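Local coordinates for DUF3863 domain-containing protein (Parabacteroides distasonis, PDB 3LM3), which is of unknown function but is probably a glycoside hydrolase or carbohydrate deacetylase, at residues Leu15-Asn20 with Gly323-Leu328; Arg21-Cys26 with Thr317-Phe322; Phe367-Leu372 with Ile385-Tyr390; Ile412-Gln417 with Lys431-Asp436. All coordinates share one frame; numbering follows the deposited sequence. Where two conformers were deposited one is given.

Interaction 1 (Leu15-Asn20 with Gly323-Leu328); sequences LTIEGN and GEFGEL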
# COMPACT_ATOMS: atom_id res chain seq x y z
N LEU A 15 -13.61 9.54 15.00
CA LEU A 15 -13.74 8.43 15.92
C LEU A 15 -14.22 7.18 15.19
O LEU A 15 -14.17 6.08 15.78
CB LEU A 15 -14.68 8.80 17.08
CG LEU A 15 -14.19 9.90 18.05
CD1 LEU A 15 -15.10 9.99 19.27
CD2 LEU A 15 -12.73 9.68 18.49
N THR A 16 -14.71 7.30 13.94
CA THR A 16 -15.18 6.13 13.21
C THR A 16 -14.82 6.16 11.73
O THR A 16 -14.75 7.22 11.12
CB THR A 16 -16.71 5.94 13.33
OG1 THR A 16 -17.13 4.75 12.63
CG2 THR A 16 -17.44 7.15 12.77
N ILE A 17 -14.58 4.97 11.18
CA ILE A 17 -14.29 4.81 9.76
C ILE A 17 -15.52 5.07 8.88
O ILE A 17 -15.41 5.61 7.78
CB ILE A 17 -13.71 3.40 9.49
CG1 ILE A 17 -13.10 3.32 8.08
CG2 ILE A 17 -14.76 2.31 9.77
CD1 ILE A 17 -12.29 2.03 7.89
N GLU A 18 -16.72 4.77 9.39
CA GLU A 18 -17.87 4.76 8.50
C GLU A 18 -18.25 6.17 8.05
O GLU A 18 -18.32 7.13 8.82
CB GLU A 18 -19.07 3.98 9.07
CG GLU A 18 -18.83 2.45 9.17
CD GLU A 18 -18.60 1.79 7.80
OE1 GLU A 18 -19.51 1.88 6.93
OE2 GLU A 18 -17.52 1.18 7.61
N GLY A 19 -18.45 6.26 6.74
CA GLY A 19 -18.85 7.51 6.11
C GLY A 19 -17.75 8.49 5.82
O GLY A 19 -18.02 9.59 5.30
N ASN A 20 -16.51 8.11 6.13
CA ASN A 20 -15.39 9.03 6.09
C ASN A 20 -14.39 8.67 4.99
O ASN A 20 -14.35 7.53 4.50
CB ASN A 20 -14.70 9.06 7.46
CG ASN A 20 -15.40 9.94 8.46
OD1 ASN A 20 -15.76 11.09 8.15
ND2 ASN A 20 -15.56 9.44 9.69
N GLY A 323 -1.19 3.64 11.26
CA GLY A 323 -1.64 2.93 12.43
C GLY A 323 -3.03 3.36 12.89
O GLY A 323 -3.86 2.53 13.29
N GLU A 324 -3.30 4.66 12.88
CA GLU A 324 -4.63 5.18 13.33
C GLU A 324 -5.71 4.64 12.42
O GLU A 324 -6.78 4.21 12.86
CB GLU A 324 -4.71 6.70 13.24
CG GLU A 324 -4.16 7.48 14.33
CD GLU A 324 -4.53 8.93 14.00
OE1 GLU A 324 -3.80 9.54 13.22
OE2 GLU A 324 -5.63 9.39 14.38
N PHE A 325 -5.47 4.69 11.11
CA PHE A 325 -6.47 4.22 10.16
C PHE A 325 -6.71 2.73 10.34
O PHE A 325 -7.86 2.28 10.37
CB PHE A 325 -6.05 4.51 8.71
CG PHE A 325 -6.99 3.89 7.72
CD1 PHE A 325 -8.28 4.38 7.55
CD2 PHE A 325 -6.62 2.74 7.02
CE1 PHE A 325 -9.19 3.72 6.71
CE2 PHE A 325 -7.49 2.09 6.21
CZ PHE A 325 -8.78 2.58 6.01
N GLY A 326 -5.65 1.93 10.45
CA GLY A 326 -5.83 0.49 10.65
C GLY A 326 -6.63 0.19 11.90
O GLY A 326 -7.46 -0.71 11.89
N GLU A 327 -6.40 0.94 12.97
CA GLU A 327 -7.17 0.71 14.20
C GLU A 327 -8.60 1.20 14.06
O GLU A 327 -9.48 0.56 14.62
CB GLU A 327 -6.50 1.29 15.43
CG GLU A 327 -5.23 0.55 15.83
CD GLU A 327 -5.47 -0.85 16.34
OE1 GLU A 327 -6.62 -1.25 16.66
OE2 GLU A 327 -4.48 -1.60 16.42
N LEU A 328 -8.86 2.26 13.27
CA LEU A 328 -10.26 2.61 12.98
C LEU A 328 -10.97 1.48 12.25
O LEU A 328 -12.12 1.15 12.55
CB LEU A 328 -10.36 3.90 12.15
CG LEU A 328 -10.13 5.19 12.89
CD1 LEU A 328 -9.96 6.35 11.90
CD2 LEU A 328 -11.27 5.46 13.91
O HOH W 1 -14.18 2.84 13.21
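I17 meets F325 and L328 on one flank of helix 322-332. Its CB points toward the helix and lies 4.3 Å from CB of L328. From there the side chain branches. CG2 turns to the carbonyl end of L328, with I17 CG2 4.0 Å from L328 O. I17 CG1 is anti to the backbone N (chi1 -167°) and is itself 4.2 Å from F325 CE1. CD1 continues beyond it to the F325 ring. I17 CD1 ends 3.7 Å from F325 CE1, with CZ a little farther off. The approach to the ring is oblique.

L328 also reaches the loop with one methyl, its CD2 lying 3.5 Å from L15 O. A water links the two backbones: it accepts from I17 N at 3.0 Å and donates to L328 O at 2.7 Å. The loop is held in shape by its own bonds. I17 to N20 form a type II beta turn. N20 ND2 donates to T16 O at 2.8 Å, in the plane of its amide.

I17 also touches W329 of the helix and F22 of strand 21-29. F325 stacks on W281 of strand 280-287, so the loop and helix meet beside the parallel sheet.

Interaction 2 (Arg21-Cys26 with Thr317-Phe322); sequences RFVTLC and THFVTF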
# COMPACT_ATOMS: atom_id res chain seq x y z
N ARG A 21 -13.59 9.67 4.63
CA ARG A 21 -12.52 9.57 3.64
C ARG A 21 -11.19 9.78 4.36
O ARG A 21 -11.09 10.69 5.19
CB ARG A 21 -12.72 10.65 2.57
CG ARG A 21 -13.97 10.50 1.76
CD ARG A 21 -14.18 11.69 0.85
NE ARG A 21 -15.32 11.51 -0.03
CZ ARG A 21 -16.58 11.75 0.30
NH1 ARG A 21 -16.90 12.21 1.49
NH2 ARG A 21 -17.53 11.53 -0.61
N PHE A 22 -10.22 8.91 4.09
CA PHE A 22 -8.95 8.92 4.77
C PHE A 22 -7.80 8.87 3.78
O PHE A 22 -7.86 8.13 2.80
CB PHE A 22 -8.81 7.69 5.64
CG PHE A 22 -9.84 7.62 6.73
CD1 PHE A 22 -9.62 8.23 7.94
CD2 PHE A 22 -11.05 6.98 6.53
CE1 PHE A 22 -10.59 8.19 8.93
CE2 PHE A 22 -12.05 6.98 7.51
CZ PHE A 22 -11.78 7.56 8.73
N VAL A 23 -6.75 9.64 4.09
CA VAL A 23 -5.45 9.51 3.43
C VAL A 23 -4.43 9.16 4.51
O VAL A 23 -4.31 9.89 5.50
CB VAL A 23 -4.99 10.78 2.70
CG1 VAL A 23 -3.54 10.66 2.21
CG2 VAL A 23 -5.93 11.13 1.55
N THR A 24 -3.69 8.09 4.29
CA THR A 24 -2.59 7.72 5.17
C THR A 24 -1.29 7.87 4.39
O THR A 24 -1.04 7.12 3.44
CB THR A 24 -2.73 6.30 5.71
OG1 THR A 24 -2.81 5.35 4.65
CG2 THR A 24 -3.97 6.15 6.60
N LEU A 25 -0.46 8.83 4.79
CA LEU A 25 0.86 9.05 4.22
C LEU A 25 1.94 8.56 5.15
O LEU A 25 1.86 8.75 6.37
CB LEU A 25 1.10 10.54 4.00
CG LEU A 25 2.52 10.97 3.59
CD1 LEU A 25 2.89 10.42 2.22
CD2 LEU A 25 2.65 12.51 3.62
N CYS A 26 2.95 7.94 4.59
CA CYS A 26 4.20 7.66 5.27
C CYS A 26 5.35 8.34 4.54
O CYS A 26 5.41 8.32 3.29
CB CYS A 26 4.47 6.17 5.32
SG CYS A 26 6.15 5.69 5.84
N THR A 317 -11.90 15.10 4.20
CA THR A 317 -10.90 14.04 4.22
C THR A 317 -10.00 14.17 5.43
O THR A 317 -9.51 15.26 5.74
CB THR A 317 -10.01 14.08 2.97
OG1 THR A 317 -10.84 13.99 1.80
CG2 THR A 317 -8.97 12.95 2.93
N HIS A 318 -9.76 13.05 6.12
CA HIS A 318 -8.88 13.00 7.27
C HIS A 318 -7.53 12.45 6.86
O HIS A 318 -7.45 11.33 6.33
CB HIS A 318 -9.47 12.09 8.34
CG HIS A 318 -10.80 12.54 8.83
ND1 HIS A 318 -10.94 13.58 9.72
CD2 HIS A 318 -12.06 12.11 8.55
CE1 HIS A 318 -12.23 13.76 9.97
NE2 HIS A 318 -12.93 12.89 9.28
N PHE A 319 -6.47 13.23 7.09
CA PHE A 319 -5.10 12.81 6.88
C PHE A 319 -4.61 12.28 8.23
O PHE A 319 -4.37 13.04 9.16
CB PHE A 319 -4.22 13.95 6.39
CG PHE A 319 -4.43 14.30 4.91
CD1 PHE A 319 -5.57 14.96 4.46
CD2 PHE A 319 -3.51 13.90 3.98
CE1 PHE A 319 -5.72 15.24 3.08
CE2 PHE A 319 -3.66 14.19 2.63
CZ PHE A 319 -4.78 14.84 2.19
N VAL A 320 -4.49 10.95 8.30
CA VAL A 320 -4.18 10.26 9.55
C VAL A 320 -3.03 9.29 9.35
O VAL A 320 -2.62 9.00 8.22
CB VAL A 320 -5.43 9.53 10.12
CG1 VAL A 320 -6.59 10.53 10.29
CG2 VAL A 320 -5.86 8.38 9.23
N THR A 321 -2.49 8.79 10.45
CA THR A 321 -1.39 7.85 10.38
C THR A 321 -1.86 6.47 9.87
O THR A 321 -3.05 6.14 9.98
CB THR A 321 -0.66 7.69 11.71
OG1 THR A 321 -1.45 6.86 12.58
CG2 THR A 321 -0.37 9.03 12.37
N PHE A 322 -0.94 5.68 9.31
CA PHE A 322 -1.27 4.30 8.93
C PHE A 322 -1.85 3.55 10.10
O PHE A 322 -2.86 2.87 9.98
CB PHE A 322 -0.03 3.58 8.35
CG PHE A 322 0.13 3.73 6.85
CD1 PHE A 322 0.71 4.86 6.31
CD2 PHE A 322 -0.30 2.73 5.98
CE1 PHE A 322 0.88 5.00 4.94
CE2 PHE A 322 -0.14 2.86 4.60
CZ PHE A 322 0.45 4.00 4.08
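The F322 ring lies against T24, and the F319 ring against V23, where two parallel strands of the central sheet run side by side. Such a parallel sheet backed by helices is consistent with the barrel-like folds of the glycoside hydrolase and carbohydrate esterase clan. T24 OG1 sits over the centre of one face of F322, 3.5 Å above its plane. T24 CB makes a CH-pi contact with the same ring, 3.9 Å from its centroid. L25 C and C26 N lie at the edge of F322, in its plane. On F319, V23 CB stands over one face, offset toward the rim, in a second CH-pi contact. V23 CG1 is anti to the backbone N (chi1 171°) and touches F319 CE2 at 3.6 Å. The rings of F22 and H318 meet obliquely, with H318 CB beside F22 CD1.

F22 and H318 share one side of the sheet, and V23 and F319 the other. Past V320 comes T321, at the N-cap of helix 322-332. Its OG1 accepts a hydrogen bond from E324 N.

Helices 255-277 and 296-313 pack on the V23 side. T24 OG1 is hydrogen-bonded to W281 NE1 of strand 280-287, so the hydroxyl over the F322 ring is also tied to the next strand.

Three backbone bonds join the strands. V23 N donates to H318 O at 2.9 Å, and V320 N to V23 O at 3.0 Å. H318 N points almost straight at R21 O, 2.9 Å away, with an angle of 177° at the hydrogen.

Interaction 3 (Phe367-Leu372 with Ile385-Tyr390); sequences FRLALL and IDFTRY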
# COMPACT_ATOMS: atom_id res chain seq x y z
N PHE A 367 -12.74 -14.69 -2.44
CA PHE A 367 -12.08 -14.45 -3.72
C PHE A 367 -11.99 -12.96 -4.04
O PHE A 367 -12.70 -12.14 -3.44
CB PHE A 367 -12.78 -15.17 -4.87
CG PHE A 367 -14.20 -14.70 -5.15
CD1 PHE A 367 -15.28 -15.28 -4.51
CD2 PHE A 367 -14.44 -13.68 -6.06
CE1 PHE A 367 -16.59 -14.86 -4.79
CE2 PHE A 367 -15.74 -13.24 -6.33
CZ PHE A 367 -16.82 -13.84 -5.68
N ARG A 368 -11.13 -12.66 -4.99
CA ARG A 368 -11.26 -11.40 -5.72
C ARG A 368 -11.54 -11.70 -7.18
O ARG A 368 -11.16 -12.75 -7.71
CB ARG A 368 -10.02 -10.50 -5.55
CG ARG A 368 -8.76 -11.00 -6.24
CD ARG A 368 -7.58 -10.07 -6.15
NE ARG A 368 -6.65 -10.33 -7.22
CZ ARG A 368 -5.49 -9.71 -7.40
NH1 ARG A 368 -5.02 -8.86 -6.50
NH2 ARG A 368 -4.79 -9.94 -8.49
N LEU A 369 -12.17 -10.73 -7.82
CA LEU A 369 -12.61 -10.83 -9.20
C LEU A 369 -12.52 -9.46 -9.86
O LEU A 369 -13.03 -8.50 -9.32
CB LEU A 369 -14.06 -11.30 -9.26
CG LEU A 369 -14.80 -11.30 -10.60
CD1 LEU A 369 -14.27 -12.41 -11.52
CD2 LEU A 369 -16.33 -11.51 -10.38
N ALA A 370 -11.93 -9.42 -11.05
CA ALA A 370 -11.91 -8.20 -11.88
C ALA A 370 -12.51 -8.46 -13.25
O ALA A 370 -12.17 -9.45 -13.92
CB ALA A 370 -10.48 -7.72 -12.09
N LEU A 371 -13.37 -7.54 -13.68
CA LEU A 371 -14.00 -7.57 -14.98
C LEU A 371 -13.54 -6.32 -15.74
O LEU A 371 -13.48 -5.22 -15.15
CB LEU A 371 -15.53 -7.54 -14.83
CG LEU A 371 -16.15 -8.65 -14.00
CD1 LEU A 371 -17.68 -8.42 -13.88
CD2 LEU A 371 -15.85 -10.00 -14.61
N LEU A 372 -13.23 -6.48 -17.02
CA LEU A 372 -12.73 -5.38 -17.85
C LEU A 372 -13.56 -5.32 -19.11
O LEU A 372 -13.85 -6.37 -19.74
CB LEU A 372 -11.28 -5.63 -18.23
CG LEU A 372 -10.57 -4.45 -18.91
CD1 LEU A 372 -10.36 -3.27 -17.96
CD2 LEU A 372 -9.25 -4.91 -19.48
N ILE A 385 -10.68 -10.70 -16.07
CA ILE A 385 -9.23 -10.59 -16.17
C ILE A 385 -8.49 -11.07 -14.92
O ILE A 385 -7.27 -11.24 -14.94
CB ILE A 385 -8.73 -9.17 -16.57
CG1 ILE A 385 -9.00 -8.14 -15.47
CG2 ILE A 385 -9.38 -8.76 -17.90
CD1 ILE A 385 -8.18 -6.84 -15.67
N ASP A 386 -9.22 -11.27 -13.82
CA ASP A 386 -8.64 -11.82 -12.60
C ASP A 386 -9.73 -12.57 -11.87
O ASP A 386 -10.83 -12.06 -11.67
CB ASP A 386 -8.06 -10.71 -11.69
CG ASP A 386 -7.15 -11.25 -10.61
OD1 ASP A 386 -7.71 -11.70 -9.57
OD2 ASP A 386 -5.91 -11.14 -10.81
N PHE A 387 -9.44 -13.80 -11.44
CA PHE A 387 -10.27 -14.53 -10.51
C PHE A 387 -9.31 -15.32 -9.65
O PHE A 387 -8.66 -16.26 -10.13
CB PHE A 387 -11.27 -15.44 -11.22
CG PHE A 387 -12.14 -16.21 -10.28
CD1 PHE A 387 -13.00 -15.54 -9.41
CD2 PHE A 387 -12.11 -17.59 -10.26
CE1 PHE A 387 -13.79 -16.25 -8.52
CE2 PHE A 387 -12.92 -18.30 -9.36
CZ PHE A 387 -13.76 -17.63 -8.51
N THR A 388 -9.15 -14.88 -8.40
CA THR A 388 -8.18 -15.44 -7.49
C THR A 388 -8.95 -15.93 -6.26
O THR A 388 -9.54 -15.13 -5.55
CB THR A 388 -7.15 -14.37 -7.09
OG1 THR A 388 -6.51 -13.84 -8.25
CG2 THR A 388 -6.07 -14.93 -6.15
N ARG A 389 -8.96 -17.24 -6.05
CA ARG A 389 -9.68 -17.84 -4.94
C ARG A 389 -8.85 -17.90 -3.68
O ARG A 389 -7.69 -18.21 -3.70
CB ARG A 389 -10.12 -19.26 -5.33
CG ARG A 389 -11.21 -19.26 -6.35
CD ARG A 389 -11.63 -20.65 -6.72
NE ARG A 389 -12.33 -21.30 -5.63
CZ ARG A 389 -13.15 -22.31 -5.78
NH1 ARG A 389 -13.40 -22.81 -7.00
NH2 ARG A 389 -13.74 -22.82 -4.73
N TYR A 390 -9.49 -17.59 -2.55
CA TYR A 390 -8.85 -17.63 -1.25
C TYR A 390 -9.28 -18.84 -0.43
O TYR A 390 -8.65 -19.13 0.58
CB TYR A 390 -9.19 -16.36 -0.49
CG TYR A 390 -8.79 -15.09 -1.19
CD1 TYR A 390 -7.54 -14.95 -1.74
CD2 TYR A 390 -9.65 -13.99 -1.22
CE1 TYR A 390 -7.16 -13.76 -2.36
CE2 TYR A 390 -9.28 -12.80 -1.82
CZ TYR A 390 -8.04 -12.70 -2.41
OH TYR A 390 -7.65 -11.50 -2.99
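F367 meets F387 and Y390 at the start of an antiparallel beta hairpin. Strands 367-374 and 383-389 are the last two strands of a four-stranded antiparallel sheet, with 383-389 at its edge. F367 CD2 comes to the edge of the F387 ring, 3.6 Å from F387 CE1. The two ring planes stand 55° apart. The backbone N of F367 lies 3.4 Å from Y390 CD2.

R368 is on the other side of the sheet. Its backbone exchanges two hydrogen bonds with T388. The side chain is extended from CG to NE and passes Y390 OH, itself hydrogen-bonded to G186 O, on its way to D386. There it grips the carboxylate side-on in a salt bridge, NE to OD1 and NH2 to OD2. R368 NH2 also pairs with D185, and NH1 bonds to S187 O, so the buried guanidinium has partners on several sides.

L369 returns to the F387 side, where its CD1 is 4.0 Å from F387 CD1. Helix 434-443 packs there too, against F367 and F387. A370 faces both I385 and D386, which makes a classic beta bulge. A370 O accepts from I385 N at 2.9 Å, while its bond from D386 N is weak. A370 CB lies 3.7 Å from I385 CG1. At the end of the segment L372 CB rests on I385 CG2.

The D386 carboxylate is met out of its plane. OD1 takes R368 NE at 2.9 Å from one face, and T388 OG1 donates to the same oxygen at 2.8 Å from the opposite face.

Interaction 4 (Ile412-Gln417 with Lys431-Asp436); sequences INKINQ and KLEKED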
# COMPACT_ATOMS: atom_id res chain seq x y z
N ILE A 412 -1.65 -16.74 -6.70
CA ILE A 412 -2.20 -16.86 -8.05
C ILE A 412 -2.76 -18.26 -8.21
O ILE A 412 -2.10 -19.25 -7.80
CB ILE A 412 -1.08 -16.59 -9.09
CG1 ILE A 412 -0.68 -15.12 -9.06
CG2 ILE A 412 -1.51 -16.94 -10.52
CD1 ILE A 412 0.55 -14.76 -9.92
N ASN A 413 -3.96 -18.37 -8.75
CA ASN A 413 -4.50 -19.68 -9.05
C ASN A 413 -5.25 -19.61 -10.38
O ASN A 413 -4.61 -19.78 -11.41
CB ASN A 413 -5.28 -20.29 -7.87
CG ASN A 413 -6.20 -19.31 -7.17
OD1 ASN A 413 -7.16 -18.82 -7.74
ND2 ASN A 413 -5.94 -19.09 -5.88
N LYS A 414 -6.54 -19.28 -10.41
CA LYS A 414 -7.33 -19.47 -11.65
C LYS A 414 -6.94 -18.51 -12.80
O LYS A 414 -6.45 -18.94 -13.85
CB LYS A 414 -8.83 -19.39 -11.36
CG LYS A 414 -9.33 -20.39 -10.29
CD LYS A 414 -8.82 -21.83 -10.54
CE LYS A 414 -9.67 -22.92 -9.83
NZ LYS A 414 -10.96 -23.25 -10.54
N ILE A 415 -7.16 -17.22 -12.61
CA ILE A 415 -6.86 -16.19 -13.60
C ILE A 415 -6.23 -15.00 -12.87
O ILE A 415 -6.79 -14.51 -11.89
CB ILE A 415 -8.15 -15.71 -14.35
CG1 ILE A 415 -8.84 -16.91 -15.05
CG2 ILE A 415 -7.85 -14.63 -15.39
CD1 ILE A 415 -10.09 -16.56 -15.81
N ASN A 416 -5.10 -14.52 -13.39
CA ASN A 416 -4.40 -13.38 -12.77
C ASN A 416 -4.23 -12.26 -13.79
O ASN A 416 -3.83 -12.49 -14.93
CB ASN A 416 -3.06 -13.82 -12.19
CG ASN A 416 -2.20 -12.64 -11.82
OD1 ASN A 416 -1.42 -12.16 -12.65
ND2 ASN A 416 -2.40 -12.12 -10.60
N GLN A 417 -4.47 -11.02 -13.34
CA GLN A 417 -4.49 -9.83 -14.21
C GLN A 417 -3.22 -9.57 -14.99
O GLN A 417 -3.29 -8.98 -16.06
CB GLN A 417 -4.85 -8.59 -13.40
CG GLN A 417 -3.79 -8.18 -12.38
CD GLN A 417 -4.22 -7.01 -11.51
OE1 GLN A 417 -5.00 -6.17 -11.96
NE2 GLN A 417 -3.68 -6.94 -10.28
N LYS A 431 -17.70 -18.66 -19.16
CA LYS A 431 -16.68 -19.62 -19.53
C LYS A 431 -15.93 -20.19 -18.32
O LYS A 431 -15.17 -21.15 -18.46
CB LYS A 431 -15.65 -18.97 -20.45
CG LYS A 431 -16.18 -18.42 -21.71
CD LYS A 431 -16.74 -19.50 -22.58
CE LYS A 431 -16.89 -19.04 -24.00
NZ LYS A 431 -17.80 -17.88 -24.08
N LEU A 432 -16.12 -19.61 -17.14
CA LEU A 432 -15.52 -20.17 -15.93
C LEU A 432 -16.15 -21.52 -15.60
O LEU A 432 -17.28 -21.80 -15.95
CB LEU A 432 -15.68 -19.23 -14.74
CG LEU A 432 -15.05 -17.84 -14.92
CD1 LEU A 432 -15.27 -17.05 -13.64
CD2 LEU A 432 -13.55 -17.90 -15.28
N GLU A 433 -15.38 -22.35 -14.91
CA GLU A 433 -15.89 -23.63 -14.42
C GLU A 433 -17.09 -23.44 -13.50
O GLU A 433 -17.21 -22.43 -12.80
CB GLU A 433 -14.79 -24.39 -13.68
CG GLU A 433 -13.53 -24.65 -14.51
CD GLU A 433 -12.39 -25.21 -13.68
OE1 GLU A 433 -12.63 -26.18 -12.93
OE2 GLU A 433 -11.25 -24.69 -13.78
N LYS A 434 -17.98 -24.43 -13.45
CA LYS A 434 -19.26 -24.28 -12.74
C LYS A 434 -19.07 -23.87 -11.27
O LYS A 434 -19.84 -23.06 -10.72
CB LYS A 434 -20.06 -25.60 -12.83
CG LYS A 434 -21.43 -25.60 -12.12
CD LYS A 434 -22.31 -24.41 -12.52
CE LYS A 434 -23.75 -24.59 -12.01
NZ LYS A 434 -23.90 -25.12 -10.63
N GLU A 435 -18.04 -24.43 -10.67
CA GLU A 435 -17.77 -24.26 -9.24
C GLU A 435 -17.36 -22.83 -8.98
O GLU A 435 -17.64 -22.29 -7.91
CB GLU A 435 -16.64 -25.19 -8.78
CG GLU A 435 -15.32 -25.08 -9.56
CD GLU A 435 -14.17 -25.85 -8.91
OE1 GLU A 435 -14.44 -26.84 -8.19
OE2 GLU A 435 -13.00 -25.46 -9.13
N ASP A 436 -16.65 -22.26 -9.95
CA ASP A 436 -16.18 -20.87 -9.87
C ASP A 436 -17.36 -19.95 -10.05
O ASP A 436 -17.53 -19.00 -9.30
CB ASP A 436 -15.08 -20.62 -10.89
CG ASP A 436 -13.80 -21.35 -10.57
OD1 ASP A 436 -13.60 -21.70 -9.39
OD2 ASP A 436 -12.94 -21.48 -11.48
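K414 and D436 meet at their tips. D436 OD2 receives K414 NZ on its syn lone pair, at 2.8 Å. The bond from K414 NZ to D436 OD1 is weak, at 3.3 Å. Two more carboxylates stand around the same ammonium group. E435 OE2 lies 3.3 Å from K414 NZ in a weak hydrogen bond, and E433 OE2 makes a salt bridge to K414 NZ at 3.6 Å. Three acids near one lysine would be expected to favour its charged form.

The lysine chain turns at CB-CG (chi2 -48°) and again at CD-CE (chi4 79°), and this last turn places NZ among the acids. Next to this polar group I415 and L432 make a small apolar contact, with I415 CD1 3.7 Å from L432 CD2.

Farther out, the loop 412-417 is fixed from both sides of K414. N413 OD1 accepts from K414 N at 2.8 Å and also from R389 N of strand 383-389. I415 makes a backbone hydrogen bond with F387 of that strand. D436 OD1 has its strongest partner in R389 NH1, so this carboxylate joins a lysine of the loop to an arginine of the strand.

E433 is the N-cap residue of helix 434-443, and E435 and D436 lie in its first turn. The arrangement is a salt-bridge network in which a loop lysine meets acids grouped at a helix N terminus.

In the fold
From the N terminus, the chain runs through loop 15-20 straight into strand 21-29. About 290 residues later, strand 318-320 returns beside that strand and closes interaction 2. Helix 322-332 follows at once and closes interaction 1, so interaction 2 is nested within the loop of interaction 1. The two touch, as where L328 packs on F22. Interactions 3 and 4 come later, in series. Interaction 3 closes a short hairpin, and interaction 4 ties the loop after it to helix 434-443. They also touch, where the loop packs along strand 383-389. The centres of interactions 2 and 3 are about 28 Å apart, one in the parallel sheet and one in the antiparallel sheet.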